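Local coordinates for nitrite reductase (Hyphomicrobium denitrificans, PDB 2DV6), which probably reduces nitrite to nitric oxide in denitrification, using copper centres and electrons that cytochrome c would supply, at residues Phe29-Gly34 against Pro55-His60; Thr64-Leu69 against Ser97-Phe102. All coordinates share one frame; numbering follows the deposited sequence.

Interaction 1: residues Phe29-Gly34 against Pro55-His60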
loop_
_atom_site.group_PDB
_atom_site.type_symbol
_atom_site.label_atom_id
_atom_site.label_comp_id
_atom_site.label_asym_id
_atom_site.label_seq_id
_atom_site.Cartn_x
_atom_site.Cartn_y
_atom_site.Cartn_z
ATOM N N PHE A 29 22.751 -19.639 5.151
ATOM C CA PHE A 29 22.748 -18.216 4.810
ATOM C C PHE A 29 21.622 -17.993 3.848
ATOM O O PHE A 29 21.486 -18.754 2.893
ATOM C CB PHE A 29 24.077 -17.794 4.127
ATOM C CG PHE A 29 25.278 -17.964 5.014
ATOM C CD1 PHE A 29 26.101 -19.061 4.867
ATOM C CD2 PHE A 29 25.509 -17.082 6.064
ATOM C CE1 PHE A 29 27.183 -19.234 5.706
ATOM C CE2 PHE A 29 26.606 -17.245 6.923
ATOM C CZ PHE A 29 27.436 -18.312 6.749
ATOM N N THR A 30 20.807 -16.962 4.099
ATOM C CA THR A 30 19.763 -16.586 3.142
ATOM C C THR A 30 20.099 -15.265 2.449
ATOM O O THR A 30 20.471 -14.321 3.115
ATOM C CB THR A 30 18.356 -16.549 3.824
ATOM O OG1 THR A 30 18.094 -17.848 4.352
ATOM C CG2 THR A 30 17.253 -16.158 2.824
ATOM N N LEU A 31 20.004 -15.256 1.115
ATOM C CA LEU A 31 20.282 -14.110 0.269
ATOM C C LEU A 31 19.033 -13.832 -0.549
ATOM O O LEU A 31 18.467 -14.732 -1.186
ATOM C CB LEU A 31 21.461 -14.412 -0.704
ATOM C CG LEU A 31 22.816 -14.791 -0.075
ATOM C CD1 LEU A 31 23.928 -15.181 -1.111
ATOM C CD2 LEU A 31 23.316 -13.684 0.816
ATOM N N ARG A 32 18.591 -12.591 -0.538
ATOM C CA ARG A 32 17.561 -12.178 -1.458
ATOM C C ARG A 32 18.210 -11.241 -2.465
ATOM O O ARG A 32 19.180 -10.585 -2.150
ATOM C CB ARG A 32 16.383 -11.505 -0.736
ATOM C CG ARG A 32 16.697 -10.194 -0.027
ATOM C CD ARG A 32 15.435 -9.613 0.686
ATOM N NE ARG A 32 15.823 -8.629 1.702
ATOM C CZ ARG A 32 15.839 -7.307 1.518
ATOM N NH1 ARG A 32 15.463 -6.774 0.355
ATOM N NH2 ARG A 32 16.236 -6.510 2.516
ATOM N N THR A 33 17.720 -11.232 -3.691
ATOM C CA THR A 33 18.297 -10.345 -4.698
ATOM C C THR A 33 17.531 -9.003 -4.655
ATOM O O THR A 33 16.354 -8.962 -4.294
ATOM C CB THR A 33 18.251 -10.984 -6.111
ATOM O OG1 THR A 33 16.892 -11.047 -6.563
ATOM C CG2 THR A 33 18.865 -12.414 -6.124
ATOM N N GLY A 34 18.199 -7.918 -4.998
ATOM C CA GLY A 34 17.529 -6.637 -5.071
ATOM C C GLY A 34 18.406 -5.509 -5.571
ATOM O O GLY A 34 19.526 -5.727 -6.017
ATOM N N PRO A 55 26.821 -9.696 1.451
ATOM C CA PRO A 55 27.533 -10.028 2.694
ATOM C C PRO A 55 28.633 -11.093 2.539
ATOM O O PRO A 55 28.534 -12.049 1.722
ATOM C CB PRO A 55 26.423 -10.555 3.616
ATOM C CG PRO A 55 25.338 -10.976 2.728
ATOM C CD PRO A 55 25.383 -10.026 1.541
ATOM N N THR A 56 29.681 -10.903 3.327
ATOM C CA THR A 56 30.697 -11.922 3.490
ATOM C C THR A 56 30.091 -13.027 4.337
ATOM O O THR A 56 29.543 -12.778 5.422
ATOM C CB THR A 56 31.975 -11.347 4.093
ATOM O OG1 THR A 56 32.435 -10.291 3.234
ATOM C CG2 THR A 56 33.082 -12.445 4.188
ATOM N N LEU A 57 30.131 -14.245 3.805
ATOM C CA LEU A 57 29.573 -15.397 4.509
ATOM C C LEU A 57 30.737 -16.063 5.221
ATOM O O LEU A 57 31.614 -16.646 4.571
ATOM C CB LEU A 57 28.927 -16.337 3.493
ATOM C CG LEU A 57 27.902 -15.724 2.516
ATOM C CD1 LEU A 57 27.271 -16.782 1.639
ATOM C CD2 LEU A 57 26.841 -14.955 3.294
ATOM N N VAL A 58 30.795 -15.953 6.539
ATOM C CA VAL A 58 31.927 -16.547 7.230
ATOM C C VAL A 58 31.668 -17.917 7.819
ATOM O O VAL A 58 30.715 -18.150 8.563
ATOM C CB VAL A 58 32.861 -15.553 8.065
ATOM C CG1 VAL A 58 32.370 -14.101 8.094
ATOM C CG2 VAL A 58 33.321 -16.113 9.428
ATOM N N VAL A 59 32.577 -18.802 7.461
ATOM C CA VAL A 59 32.397 -20.220 7.573
ATOM C C VAL A 59 33.730 -20.839 8.047
ATOM O O VAL A 59 34.780 -20.196 7.984
ATOM C CB VAL A 59 31.907 -20.715 6.191
ATOM C CG1 VAL A 59 32.496 -22.033 5.782
ATOM C CG2 VAL A 59 30.361 -20.654 6.144
ATOM N N HIS A 60 33.663 -22.062 8.581
ATOM C CA HIS A 60 34.850 -22.753 9.077
ATOM C C HIS A 60 35.096 -24.026 8.299
ATOM O O HIS A 60 34.152 -24.694 7.838
ATOM C CB HIS A 60 34.773 -23.015 10.587
ATOM C CG HIS A 60 34.879 -21.766 11.406
ATOM N ND1 HIS A 60 36.069 -21.326 11.945
ATOM C CD2 HIS A 60 33.948 -20.840 11.749
ATOM C CE1 HIS A 60 35.862 -20.204 12.616
ATOM N NE2 HIS A 60 34.587 -19.875 12.493
#
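Phe29 and Leu57 meet across the core of a cupredoxin-type beta-sandwich, the N-terminal copper domain of the chain. Strand 27-36 belongs to one sheet and strand 57-60 to the other. The two run nearly antiparallel, with axes 9.8 Å apart at closest approach. That is a sheet-to-sheet distance, and side chains do most of the bridging.

The aromatic part centres on the Phe29 ring. Leu57 CB sits over one face, 4.0 Å from the ring centroid and 7° off the normal, a CH-pi contact. The two side chains run in opposite senses; Leu57 CD2 lies 3.7 Å from Phe29 CD2. Phe29 CG is anti to its own carbonyl carbon (chi1 -63°), and the ring lies over Leu57 with its far rim at Val59. An alanine in place of Phe29 would probably open a gap between the sheets and leave Leu57 CB without its aromatic partner.

The aliphatic part is smaller. Leu31 CD2 meets the Pro55 ring at CG, 3.9 Å away, just before strand 57-60 begins. Leu57 also packs on Ile128 of strand 125-131, its neighbour in the same sheet.

The edge of the Phe29 ring is met near its plane. Val58 O approaches CZ there, and Val59 CG2 lies 3.5 Å from Phe29 CE1.

Interaction 2: residues Thr64-Leu69 against Ser97-Phe102; sequences TVQVNL and SSTFSF
Val65 and Phe102 form one end of an antiparallel ladder in the cupredoxin sheet, where strand 64-70 pairs with strand 97-103. The hydrogen-bonded pairs are Val65 with Phe102, Val67 with Phe100, and Leu69 with Ser98. Each pair makes two backbone bonds. Val65 N to Phe102 O is 2.7 Å and nearly straight, at 172°.

The tight part is the apolar face. The side chains of Val65 and Phe102 leave the sheet on this face, alongside each other. Phe102 CG stands between its backbone N and carbonyl carbon (chi1 65°), and this brings the ring back toward the neighbouring strand. Val65 CB rests over one ring face, offset toward the rim, 3.9 Å from the centroid in a CH-pi contact. Val67 CB meets Phe100 CE1 obliquely, at 3.5 Å. Val81 and Ala86 touch both rings. Leu69 packs on Val79 and Val91, and its side chain is about 4 Å from that of the copper ligand His77.

The other face is polar and looser. It carries Gln66, Asn68, Thr99 and Ser101, and it meets the second subunit. Partly exposed Ser101 bonds through OG to Pro263 O of that subunit. One side-chain hydrogen bond joins the two strands here: Thr99 OG1 donates to Asn68 OD1 at 2.8 Å, from above the carbonyl plane. Along strand 64-70, Gln66 NE2 reaches the same oxygen at 2.9 Å, in the carbonyl plane and on a lone pair. Gln66 NE2 also bonds to Glu422 OE1, and Asn68 ND2 to Thr30 OG1.

Two donors thus grip Asn68 OD1, while ND2 is held by strand 27-36. Bonds at both ends of the amide would fix its flip. Gln66 NE2, shared between Asn68 OD1 and the Glu422 carboxylate, would probably be held in orientation by both acceptors.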
loop_
_atom_site.group_PDB
_atom_site.type_symbol
_atom_site.label_atom_id
_atom_site.label_comp_id
_atom_site.label_asym_id
_atom_site.label_seq_id
_atom_site.Cartn_x
_atom_site.Cartn_y
_atom_site.Cartn_z
ATOM N N THR A 64 29.400 -27.860 6.422
ATOM C CA THR A 64 28.482 -27.926 5.301
ATOM C C THR A 64 27.761 -26.574 5.253
ATOM O O THR A 64 27.171 -26.150 6.246
ATOM C CB THR A 64 27.478 -29.056 5.474
ATOM O OG1 THR A 64 28.184 -30.293 5.484
ATOM C CG2 THR A 64 26.507 -29.070 4.314
ATOM N N VAL A 65 27.860 -25.892 4.110
ATOM C CA VAL A 65 27.376 -24.527 3.993
ATOM C C VAL A 65 26.161 -24.622 3.116
ATOM O O VAL A 65 26.237 -25.165 2.004
ATOM C CB VAL A 65 28.442 -23.607 3.328
ATOM C CG1 VAL A 65 27.878 -22.204 3.005
ATOM C CG2 VAL A 65 29.733 -23.518 4.236
ATOM N N GLN A 66 25.042 -24.103 3.604
ATOM C CA GLN A 66 23.796 -24.097 2.821
ATOM C C GLN A 66 23.487 -22.647 2.472
ATOM O O GLN A 66 23.555 -21.764 3.331
ATOM C CB GLN A 66 22.623 -24.737 3.592
ATOM C CG GLN A 66 21.265 -24.673 2.849
ATOM C CD GLN A 66 20.135 -25.250 3.662
ATOM O OE1 GLN A 66 20.300 -26.277 4.293
ATOM N NE2 GLN A 66 18.970 -24.600 3.644
ATOM N N VAL A 67 23.178 -22.409 1.205
ATOM C CA VAL A 67 22.803 -21.073 0.762
ATOM C C VAL A 67 21.392 -21.094 0.183
ATOM O O VAL A 67 21.097 -21.911 -0.666
ATOM C CB VAL A 67 23.820 -20.516 -0.268
ATOM C CG1 VAL A 67 23.370 -19.141 -0.801
ATOM C CG2 VAL A 67 25.225 -20.383 0.413
ATOM N N ASN A 68 20.525 -20.198 0.676
ATOM C CA ASN A 68 19.144 -20.098 0.203
ATOM C C ASN A 68 19.021 -18.814 -0.624
ATOM O O ASN A 68 19.154 -17.723 -0.099
ATOM C CB ASN A 68 18.157 -19.976 1.361
ATOM C CG ASN A 68 18.231 -21.118 2.350
ATOM O OD1 ASN A 68 18.498 -22.291 1.999
ATOM N ND2 ASN A 68 17.924 -20.789 3.612
ATOM N N LEU A 69 18.719 -18.933 -1.899
ATOM C CA LEU A 69 18.626 -17.764 -2.739
ATOM C C LEU A 69 17.153 -17.516 -3.016
ATOM O O LEU A 69 16.465 -18.418 -3.509
ATOM C CB LEU A 69 19.348 -18.051 -4.059
ATOM C CG LEU A 69 19.734 -16.965 -5.074
ATOM C CD1 LEU A 69 19.249 -17.271 -6.501
ATOM C CD2 LEU A 69 19.580 -15.497 -4.652
ATOM N N SER A 97 12.891 -19.515 -5.807
ATOM C CA SER A 97 13.938 -19.763 -4.838
ATOM C C SER A 97 14.732 -20.990 -5.227
ATOM O O SER A 97 14.211 -21.879 -5.888
ATOM C CB SER A 97 13.345 -19.990 -3.446
ATOM O OG SER A 97 12.513 -18.922 -3.055
ATOM N N SER A 98 15.998 -21.019 -4.821
ATOM C CA SER A 98 16.786 -22.199 -4.993
ATOM C C SER A 98 17.705 -22.266 -3.814
ATOM O O SER A 98 18.306 -21.267 -3.371
ATOM C CB SER A 98 17.641 -22.171 -6.266
ATOM O OG SER A 98 18.502 -23.324 -6.265
ATOM N N THR A 99 17.886 -23.477 -3.373
ATOM C CA THR A 99 18.612 -23.780 -2.170
ATOM C C THR A 99 19.774 -24.763 -2.599
ATOM O O THR A 99 19.579 -25.627 -3.488
ATOM C CB THR A 99 17.487 -24.383 -1.307
ATOM O OG1 THR A 99 17.197 -23.589 -0.126
ATOM C CG2 THR A 99 17.600 -25.799 -1.149
ATOM N N PHE A 100 20.977 -24.619 -2.028
ATOM C CA PHE A 100 22.092 -25.546 -2.350
ATOM C C PHE A 100 23.099 -25.532 -1.222
ATOM O O PHE A 100 23.013 -24.689 -0.338
ATOM C CB PHE A 100 22.777 -25.210 -3.702
ATOM C CG PHE A 100 23.667 -23.962 -3.670
ATOM C CD1 PHE A 100 23.114 -22.687 -3.627
ATOM C CD2 PHE A 100 25.066 -24.076 -3.716
ATOM C CE1 PHE A 100 23.944 -21.528 -3.618
ATOM C CE2 PHE A 100 25.872 -22.965 -3.696
ATOM C CZ PHE A 100 25.303 -21.665 -3.636
ATOM N N SER A 101 24.050 -26.458 -1.261
ATOM C CA SER A 101 25.032 -26.619 -0.206
ATOM C C SER A 101 26.357 -27.086 -0.770
ATOM O O SER A 101 26.437 -27.575 -1.915
ATOM C CB SER A 101 24.543 -27.615 0.840
ATOM O OG SER A 101 24.320 -28.892 0.250
ATOM N N PHE A 102 27.404 -26.908 0.024
ATOM C CA PHE A 102 28.722 -27.462 -0.300
ATOM C C PHE A 102 29.498 -27.639 0.994
ATOM O O PHE A 102 29.202 -26.979 1.974
ATOM C CB PHE A 102 29.476 -26.550 -1.280
ATOM C CG PHE A 102 29.812 -25.193 -0.708
ATOM C CD1 PHE A 102 28.913 -24.144 -0.810
ATOM C CD2 PHE A 102 31.036 -24.970 -0.083
ATOM C CE1 PHE A 102 29.203 -22.895 -0.285
ATOM C CE2 PHE A 102 31.342 -23.732 0.454
ATOM C CZ PHE A 102 30.425 -22.686 0.352
#

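Both contacts are buried and belong to the same copper domain, but one joins sheets and the other joins strands. Interaction 1 ties one sheet of the sandwich to the other. Interaction 2 joins two neighbouring strands within a sheet. They share that sheet, because strand 27-36 lies next to strand 64-70. Phe29 O to Asn68 N and Leu31 N to Asn68 O are probable backbone hydrogen bonds between them. Val59 CG1 also packs on Val65 CG2, so the apolar face of interaction 2 continues into the core. The chemistry follows the place: interaction 1 is apolar, whereas interaction 2 adds a backbone ladder and a polar face against another subunit.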